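Local coordinates for tRNA (cytosine(72)-C(5))-methyltransferase (Pyrococcus horikoshii, PDB 5ZVE), which methylates the C5 position of cytosine 72 in several tRNAs, using S-adenosyl-L-methionine as the methyl donor, at residues A[276-281]-A[323-329]; A[330-334]-A[355-359]; A[360-364]-A[374-378]. Numbering follows the deposited sequence.

Contact 1: residues A[276-281]-A[323-329]; sequences CTALGV and CTLSYEE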
loop_
_atom_site.group_PDB
_atom_site.type_symbol
_atom_site.label_atom_id
_atom_site.label_comp_id
_atom_site.label_asym_id
_atom_site.label_seq_id
_atom_site.Cartn_x
_atom_site.Cartn_y
_atom_site.Cartn_z
ATOM N N CYS A 276 -1.143 5.060 -9.858
ATOM C CA CYS A 276 -0.247 6.191 -9.683
ATOM C C CYS A 276 1.196 5.735 -9.735
ATOM O O CYS A 276 1.470 4.539 -9.789
ATOM C CB CYS A 276 -0.535 6.912 -8.360
ATOM S SG CYS A 276 -0.222 5.937 -6.865
ATOM N N THR A 277 2.116 6.693 -9.720
ATOM C CA THR A 277 3.545 6.398 -9.783
ATOM C C THR A 277 4.048 5.675 -8.525
ATOM O O THR A 277 5.165 5.152 -8.508
ATOM C CB THR A 277 4.359 7.691 -10.004
ATOM O OG1 THR A 277 3.939 8.689 -9.066
ATOM C CG2 THR A 277 4.130 8.225 -11.413
ATOM N N ALA A 278 3.214 5.653 -7.484
ATOM C CA ALA A 278 3.500 4.929 -6.241
ATOM C C ALA A 278 4.794 5.387 -5.573
ATOM O O ALA A 278 5.496 4.590 -4.954
ATOM C CB ALA A 278 3.546 3.428 -6.498
ATOM N N LEU A 279 5.096 6.676 -5.684
ATOM C CA LEU A 279 6.322 7.231 -5.122
ATOM C C LEU A 279 6.355 7.142 -3.597
ATOM O O LEU A 279 7.414 7.270 -2.986
ATOM C CB LEU A 279 6.493 8.688 -5.569
ATOM C CG LEU A 279 6.644 8.907 -7.083
ATOM C CD1 LEU A 279 6.649 10.391 -7.431
ATOM C CD2 LEU A 279 7.906 8.227 -7.619
ATOM N N GLY A 280 5.196 6.922 -2.986
ATOM C CA GLY A 280 5.095 6.902 -1.537
ATOM C C GLY A 280 5.193 5.532 -0.888
ATOM O O GLY A 280 5.216 5.428 0.336
ATOM N N VAL A 281 5.255 4.476 -1.694
ATOM C CA VAL A 281 5.183 3.131 -1.144
ATOM C C VAL A 281 6.490 2.740 -0.463
ATOM O O VAL A 281 7.573 3.173 -0.853
ATOM C CB VAL A 281 4.819 2.080 -2.220
ATOM C CG1 VAL A 281 3.542 2.475 -2.943
ATOM C CG2 VAL A 281 5.954 1.880 -3.193
ATOM N N CYS A 323 -1.145 6.685 -3.613
ATOM C CA CYS A 323 0.015 6.381 -2.783
ATOM C C CYS A 323 1.266 6.985 -3.412
ATOM O O CYS A 323 2.300 6.331 -3.513
ATOM C CB CYS A 323 0.175 4.867 -2.596
ATOM S SG CYS A 323 0.442 3.920 -4.122
ATOM N N THR A 324 1.165 8.244 -3.826
ATOM C CA THR A 324 2.287 8.926 -4.448
ATOM C C THR A 324 2.470 10.317 -3.859
ATOM O O THR A 324 1.553 10.879 -3.267
ATOM C CB THR A 324 2.108 9.029 -5.975
ATOM O OG1 THR A 324 3.377 9.264 -6.591
ATOM C CG2 THR A 324 1.149 10.154 -6.339
ATOM N N LEU A 325 3.668 10.864 -4.015
ATOM C CA LEU A 325 4.004 12.151 -3.424
ATOM C C LEU A 325 3.895 13.334 -4.388
ATOM O O LEU A 325 3.864 14.485 -3.951
ATOM C CB LEU A 325 5.425 12.093 -2.869
ATOM C CG LEU A 325 5.650 11.064 -1.763
ATOM C CD1 LEU A 325 7.133 10.777 -1.614
ATOM C CD2 LEU A 325 5.068 11.583 -0.465
ATOM N N SER A 326 3.831 13.055 -5.689
ATOM C CA SER A 326 3.954 14.109 -6.699
ATOM C C SER A 326 2.856 15.162 -6.583
ATOM O O SER A 326 1.737 14.874 -6.148
ATOM C CB SER A 326 3.942 13.517 -8.110
ATOM O OG SER A 326 2.629 13.176 -8.510
ATOM N N TYR A 327 3.195 16.392 -6.948
ATOM C CA TYR A 327 2.213 17.462 -6.984
ATOM C C TYR A 327 1.195 17.217 -8.090
ATOM O O TYR A 327 -0.014 17.315 -7.861
ATOM C CB TYR A 327 2.889 18.824 -7.187
ATOM C CG TYR A 327 1.913 19.974 -7.106
ATOM C CD1 TYR A 327 1.621 20.576 -5.892
ATOM C CD2 TYR A 327 1.266 20.443 -8.243
ATOM C CE1 TYR A 327 0.719 21.623 -5.815
ATOM C CE2 TYR A 327 0.367 21.482 -8.177
ATOM C CZ TYR A 327 0.096 22.068 -6.961
ATOM O OH TYR A 327 -0.805 23.107 -6.895
ATOM N N GLU A 328 1.693 16.912 -9.287
ATOM C CA GLU A 328 0.857 16.813 -10.483
ATOM C C GLU A 328 -0.262 15.776 -10.344
ATOM O O GLU A 328 -1.390 16.018 -10.774
ATOM C CB GLU A 328 1.711 16.470 -11.712
ATOM C CG GLU A 328 2.650 17.574 -12.189
ATOM C CD GLU A 328 3.942 17.644 -11.392
ATOM O OE1 GLU A 328 4.119 16.822 -10.467
ATOM O OE2 GLU A 328 4.786 18.515 -11.697
ATOM N N GLU A 329 0.045 14.632 -9.734
ATOM C CA GLU A 329 -0.946 13.569 -9.581
ATOM C C GLU A 329 -1.907 13.857 -8.438
ATOM O O GLU A 329 -2.939 13.203 -8.306
ATOM C CB GLU A 329 -0.270 12.215 -9.338
ATOM C CG GLU A 329 0.617 11.724 -10.463
ATOM C CD GLU A 329 1.431 10.505 -10.060
ATOM O OE1 GLU A 329 0.861 9.395 -10.030
ATOM O OE2 GLU A 329 2.634 10.657 -9.766
#
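Neither segment is a regular strand or helix. They are two loops laid side by side, nearest at Leu279 and Thr324, whose CA atoms are 4.4 Å apart. Residues 278-281 form a type I beta turn. One backbone bond joins the loops: Gly280 N donates to Cys323 O at 3.0 Å. Ala278 CA also makes a CA-H...O contact with Cys323 O at 3.3 Å. A side chain on Gly280 would point at this carbonyl, so glycine allows the close approach.

The other bonds use side chains. Leu279 N donates to Thr324 OG1 (3.2 Å). Thr324 OG1 then donates to Thr277 OG1 (2.6 Å), and Thr277 OG1 donates to Glu329 OE2 in a very short bond of 2.5 Å. The second carboxylate oxygen, Glu329 OE1, accepts from Thr277 N at 3.0 Å. Ser326 OG accepts from Glu329 N (3.2 Å), an ST motif, and donates to Glu329 OE2 (2.8 Å).

Two thiols meet beside this network. Cys276 SG and Cys323 SG are 3.5 Å apart, too far for a disulfide. Val281 CG1 packs on Cys323 SG at 3.6 Å. Cys323 is the predicted nucleophile. Paired cysteines are characteristic of the RsmB/NOP family of RNA m5C methyltransferases, where one attacks the base and the other helps release the product. Cys276 is thus probably the releasing partner, and the hydrogen-bond chain fixes the loops that carry both thiols.

Contact 2: residues A[330-334]-A[355-359]; sequences NEGNV and GIGMN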
loop_
_atom_site.group_PDB
_atom_site.type_symbol
_atom_site.label_atom_id
_atom_site.label_comp_id
_atom_site.label_asym_id
_atom_site.label_seq_id
_atom_site.Cartn_x
_atom_site.Cartn_y
_atom_site.Cartn_z
ATOM N N ASN A 330 -1.571 14.847 -7.621
ATOM C CA ASN A 330 -2.336 15.106 -6.411
ATOM C C ASN A 330 -3.017 16.469 -6.416
ATOM O O ASN A 330 -4.123 16.604 -6.941
ATOM C CB ASN A 330 -1.428 14.959 -5.193
ATOM C CG ASN A 330 -0.979 13.528 -4.988
ATOM O OD1 ASN A 330 -1.715 12.591 -5.310
ATOM N ND2 ASN A 330 0.232 13.345 -4.464
ATOM N N GLU A 331 -2.376 17.472 -5.826
ATOM C CA GLU A 331 -2.963 18.810 -5.780
ATOM C C GLU A 331 -3.260 19.333 -7.187
ATOM O O GLU A 331 -4.272 20.000 -7.409
ATOM C CB GLU A 331 -2.052 19.783 -5.029
ATOM C CG GLU A 331 -2.035 19.584 -3.514
ATOM C CD GLU A 331 -0.995 18.570 -3.060
ATOM O OE1 GLU A 331 -0.445 17.841 -3.919
ATOM O OE2 GLU A 331 -0.728 18.505 -1.841
ATOM N N GLY A 332 -2.376 19.026 -8.129
ATOM C CA GLY A 332 -2.564 19.436 -9.509
ATOM C C GLY A 332 -3.835 18.878 -10.123
ATOM O O GLY A 332 -4.556 19.586 -10.819
ATOM N N ASN A 333 -4.119 17.608 -9.852
ATOM C CA ASN A 333 -5.324 16.977 -10.379
ATOM C C ASN A 333 -6.578 17.356 -9.601
ATOM O O ASN A 333 -7.697 17.193 -10.097
ATOM C CB ASN A 333 -5.172 15.458 -10.402
ATOM C CG ASN A 333 -4.657 14.950 -11.730
ATOM O OD1 ASN A 333 -4.597 15.699 -12.704
ATOM N ND2 ASN A 333 -4.295 13.674 -11.783
ATOM N N VAL A 334 -6.410 17.852 -8.380
ATOM C CA VAL A 334 -7.573 18.340 -7.663
ATOM C C VAL A 334 -8.020 19.695 -8.219
ATOM O O VAL A 334 -9.215 19.949 -8.347
ATOM C CB VAL A 334 -7.334 18.463 -6.165
ATOM C CG1 VAL A 334 -8.633 18.877 -5.498
ATOM C CG2 VAL A 334 -6.875 17.129 -5.595
ATOM N N GLY A 355 -2.188 19.709 2.438
ATOM C CA GLY A 355 -1.622 19.535 1.115
ATOM C C GLY A 355 -0.692 20.682 0.773
ATOM O O GLY A 355 -0.528 21.610 1.562
ATOM N N ILE A 356 -0.082 20.621 -0.406
ATOM C CA ILE A 356 0.813 21.681 -0.849
ATOM C C ILE A 356 0.026 22.892 -1.348
ATOM O O ILE A 356 -0.587 22.842 -2.414
ATOM C CB ILE A 356 1.750 21.198 -1.973
ATOM C CG1 ILE A 356 2.319 19.811 -1.650
ATOM C CG2 ILE A 356 2.850 22.215 -2.211
ATOM C CD1 ILE A 356 3.345 19.807 -0.548
ATOM N N GLY A 357 0.059 23.979 -0.577
ATOM C CA GLY A 357 -0.635 25.206 -0.933
ATOM C C GLY A 357 -2.118 24.972 -1.124
ATOM O O GLY A 357 -2.741 25.522 -2.037
ATOM N N MET A 358 -2.692 24.163 -0.244
ATOM C CA MET A 358 -4.052 23.694 -0.441
ATOM C C MET A 358 -4.628 23.106 0.847
ATOM O O MET A 358 -3.998 22.260 1.474
ATOM C CB MET A 358 -4.065 22.657 -1.547
ATOM C CG MET A 358 -5.425 22.212 -1.911
ATOM S SD MET A 358 -5.352 21.247 -3.409
ATOM C CE MET A 358 -6.995 20.630 -3.318
ATOM N N ASN A 359 -5.838 23.527 1.210
ATOM C CA ASN A 359 -6.264 23.488 2.610
ATOM C C ASN A 359 -6.988 22.243 3.131
ATOM O O ASN A 359 -6.710 21.797 4.245
ATOM C CB ASN A 359 -7.150 24.703 2.892
ATOM C CG ASN A 359 -6.380 25.846 3.520
ATOM O OD1 ASN A 359 -5.479 25.630 4.332
ATOM N ND2 ASN A 359 -6.730 27.072 3.146
#
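This is a small, partly buried contact between the start of a helix and a tight turn, within the methyltransferase domain and away from the cofactor and the predicted catalytic cysteine. Residues 331-334 are the first turn of helix 331-339. Residues 355-358 form a type II beta turn between strands 353-355 and 361-364. The two segments bury 228 Å² between them.

One strong polar bond crosses. Ile356 N donates to Glu331 OE2 in an almost straight bond (2.6 Å, 171°). Glu331 OE2 also lies 3.3 Å from Gly355 CA. A side chain on Gly355 would clash with it, so the glycine leaves room for the acid. Glu331 OE2 has a second partner, Arg363 on the neighbouring strand, with which it forms a salt bridge.

Beside this bond the packing is apolar. Met358 extends its side chain, all t, toward the helix. Met358 CE meets Val334 CG1 at 3.2 Å, and Met358 SD lies 3.7 Å from Glu331 CG.

Helix 331-339 follows strand 316-322 and leads to strand 342-344, a beta-alpha-beta crossover of the class I methyltransferase fold. The 355-358 turn packs on its first turn.

Contact 3: residues A[360-364]-A[374-378]; sequences KVQRF and FFIAK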
loop_
_atom_site.group_PDB
_atom_site.type_symbol
_atom_site.label_atom_id
_atom_site.label_comp_id
_atom_site.label_asym_id
_atom_site.label_seq_id
_atom_site.Cartn_x
_atom_site.Cartn_y
_atom_site.Cartn_z
ATOM N N LYS A 360 -7.902 21.672 2.357
ATOM C CA LYS A 360 -8.750 20.622 2.916
ATOM C C LYS A 360 -8.333 19.205 2.528
ATOM O O LYS A 360 -8.903 18.233 3.031
ATOM C CB LYS A 360 -10.207 20.857 2.516
ATOM C CG LYS A 360 -10.795 22.140 3.084
ATOM C CD LYS A 360 -12.263 22.270 2.745
ATOM C CE LYS A 360 -12.886 23.460 3.447
ATOM N NZ LYS A 360 -14.344 23.550 3.166
ATOM N N VAL A 361 -7.348 19.077 1.644
ATOM C CA VAL A 361 -6.821 17.755 1.308
ATOM C C VAL A 361 -5.843 17.282 2.364
ATOM O O VAL A 361 -5.275 18.084 3.104
ATOM C CB VAL A 361 -6.136 17.735 -0.073
ATOM C CG1 VAL A 361 -7.158 17.980 -1.163
ATOM C CG2 VAL A 361 -5.002 18.749 -0.132
ATOM N N GLN A 362 -5.636 15.974 2.423
ATOM C CA GLN A 362 -4.851 15.395 3.500
ATOM C C GLN A 362 -3.678 14.581 2.967
ATOM O O GLN A 362 -3.861 13.630 2.209
ATOM C CB GLN A 362 -5.744 14.520 4.386
ATOM C CG GLN A 362 -5.052 13.992 5.630
ATOM C CD GLN A 362 -5.987 13.245 6.557
ATOM O OE1 GLN A 362 -5.609 12.893 7.670
ATOM N NE2 GLN A 362 -7.208 12.993 6.101
ATOM N N ARG A 363 -2.472 14.953 3.381
ATOM C CA ARG A 363 -1.276 14.233 2.962
ATOM C C ARG A 363 -0.660 13.461 4.115
ATOM O O ARG A 363 -0.727 13.883 5.267
ATOM C CB ARG A 363 -0.233 15.187 2.378
ATOM C CG ARG A 363 -0.288 15.332 0.861
ATOM C CD ARG A 363 0.763 16.313 0.384
ATOM N NE ARG A 363 0.844 16.396 -1.071
ATOM C CZ ARG A 363 1.745 15.746 -1.803
ATOM N NH1 ARG A 363 2.636 14.952 -1.215
ATOM N NH2 ARG A 363 1.756 15.885 -3.121
ATOM N N PHE A 364 -0.057 12.326 3.783
ATOM C CA PHE A 364 0.705 11.545 4.737
ATOM C C PHE A 364 2.156 11.466 4.283
ATOM O O PHE A 364 2.440 11.305 3.096
ATOM C CB PHE A 364 0.110 10.145 4.899
ATOM C CG PHE A 364 -1.223 10.128 5.599
ATOM C CD1 PHE A 364 -2.402 10.257 4.883
ATOM C CD2 PHE A 364 -1.294 9.975 6.975
ATOM C CE1 PHE A 364 -3.629 10.241 5.528
ATOM C CE2 PHE A 364 -2.518 9.954 7.629
ATOM C CZ PHE A 364 -3.688 10.088 6.902
ATOM N N PHE A 374 1.240 9.371 0.975
ATOM C CA PHE A 374 -0.151 9.182 0.598
ATOM C C PHE A 374 -0.862 10.507 0.412
ATOM O O PHE A 374 -0.385 11.550 0.861
ATOM C CB PHE A 374 -0.867 8.345 1.659
ATOM C CG PHE A 374 -1.949 7.458 1.110
ATOM C CD1 PHE A 374 -1.641 6.204 0.604
ATOM C CD2 PHE A 374 -3.273 7.866 1.125
ATOM C CE1 PHE A 374 -2.631 5.377 0.114
ATOM C CE2 PHE A 374 -4.267 7.044 0.635
ATOM C CZ PHE A 374 -3.946 5.800 0.127
ATOM N N PHE A 375 -2.010 10.459 -0.250
ATOM C CA PHE A 375 -2.765 11.665 -0.548
ATOM C C PHE A 375 -4.254 11.358 -0.590
ATOM O O PHE A 375 -4.669 10.361 -1.174
ATOM C CB PHE A 375 -2.298 12.265 -1.879
ATOM C CG PHE A 375 -3.048 13.501 -2.281
ATOM C CD1 PHE A 375 -2.705 14.735 -1.752
ATOM C CD2 PHE A 375 -4.093 13.430 -3.189
ATOM C CE1 PHE A 375 -3.399 15.878 -2.115
ATOM C CE2 PHE A 375 -4.787 14.567 -3.562
ATOM C CZ PHE A 375 -4.439 15.793 -3.026
ATOM N N ILE A 376 -5.055 12.215 0.036
ATOM C CA ILE A 376 -6.504 12.030 0.074
ATOM C C ILE A 376 -7.233 13.344 -0.180
ATOM O O ILE A 376 -7.001 14.333 0.516
ATOM C CB ILE A 376 -6.993 11.473 1.436
ATOM C CG1 ILE A 376 -6.190 10.243 1.867
ATOM C CG2 ILE A 376 -8.480 11.151 1.380
ATOM C CD1 ILE A 376 -6.625 9.691 3.237
ATOM N N ALA A 377 -8.112 13.350 -1.176
ATOM C CA ALA A 377 -8.970 14.497 -1.437
ATOM C C ALA A 377 -10.437 14.087 -1.390
ATOM O O ALA A 377 -10.817 13.060 -1.952
ATOM C CB ALA A 377 -8.633 15.120 -2.791
ATOM N N LYS A 378 -11.263 14.897 -0.735
ATOM C CA LYS A 378 -12.697 14.637 -0.679
ATOM C C LYS A 378 -13.468 15.781 -1.307
ATOM O O LYS A 378 -13.351 16.925 -0.867
ATOM C CB LYS A 378 -13.168 14.442 0.760
ATOM C CG LYS A 378 -14.659 14.170 0.872
ATOM C CD LYS A 378 -15.159 14.435 2.275
ATOM C CE LYS A 378 -16.598 13.989 2.428
ATOM N NZ LYS A 378 -17.141 14.342 3.763
HETATM O O HOH W 1 -10.710 16.947 1.041
#
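Strands 361-364 and 374-378 pair antiparallel, with axes 4.7 Å apart at closest and directions 169° apart. Four backbone bonds join them. Gln362 N donates to Ile376 O and Ile376 N to Gln362 O, both at 2.9 Å. Phe364 N donates to Phe374 O at 3.0 Å, and Phe374 N to Phe364 O at 3.1 Å. Arg363 and Phe375 are the non-hydrogen-bonded pair between them. Their backbones bond outward instead, Arg363 with Ser353 and Phe375 with Thr322. Water 1 continues the ladder: it accepts from Lys378 N at 2.8 Å and can donate to Lys360 O at 3.0 Å.

The polar side chains find partners outside the pair. The Arg363 guanidinium makes a salt bridge with Glu331 and a hydrogen bond to Leu325 O. The Gln362 amide bonds to Gln347, Ile349, Ile351 and Gly352.

On one face Arg363 CG meets the edge of the Phe375 ring at CD1 (3.6 Å). On the other, Ile376 CD1 meets the edge of the Phe364 ring at CE1 (3.8 Å). Strand 374-381 lies between strands 316-322 and 342-344, antiparallel to both; hairpin strand 361-364 also pairs with it. One antiparallel strand inserted into a parallel sheet is characteristic of the class I methyltransferase fold.

In the fold
The three contacts follow one another along the methyltransferase domain, and each touches the other two. Arg363 of contact 3 ties them together: its NE is 2.7 Å from Glu331 OE2 of contact 2, and its NH2 is 2.7 Å from Leu325 O of contact 1. Between contacts 1 and 2, Tyr327 O lies 2.9 Å from Gly332 N. Contact 1 carries the predicted nucleophile, Cys323, whose side chain is about 7 Å from the bound S-adenosyl-L-homocysteine and about 6 Å from that of Asp273. Contact 3 reaches this site through Phe374, with CD1 3.8 Å from Cys323 CA. Contact 2, its centre about 12 Å from that of contact 1 and about 8 Å from that of contact 3, lies away from the cofactor.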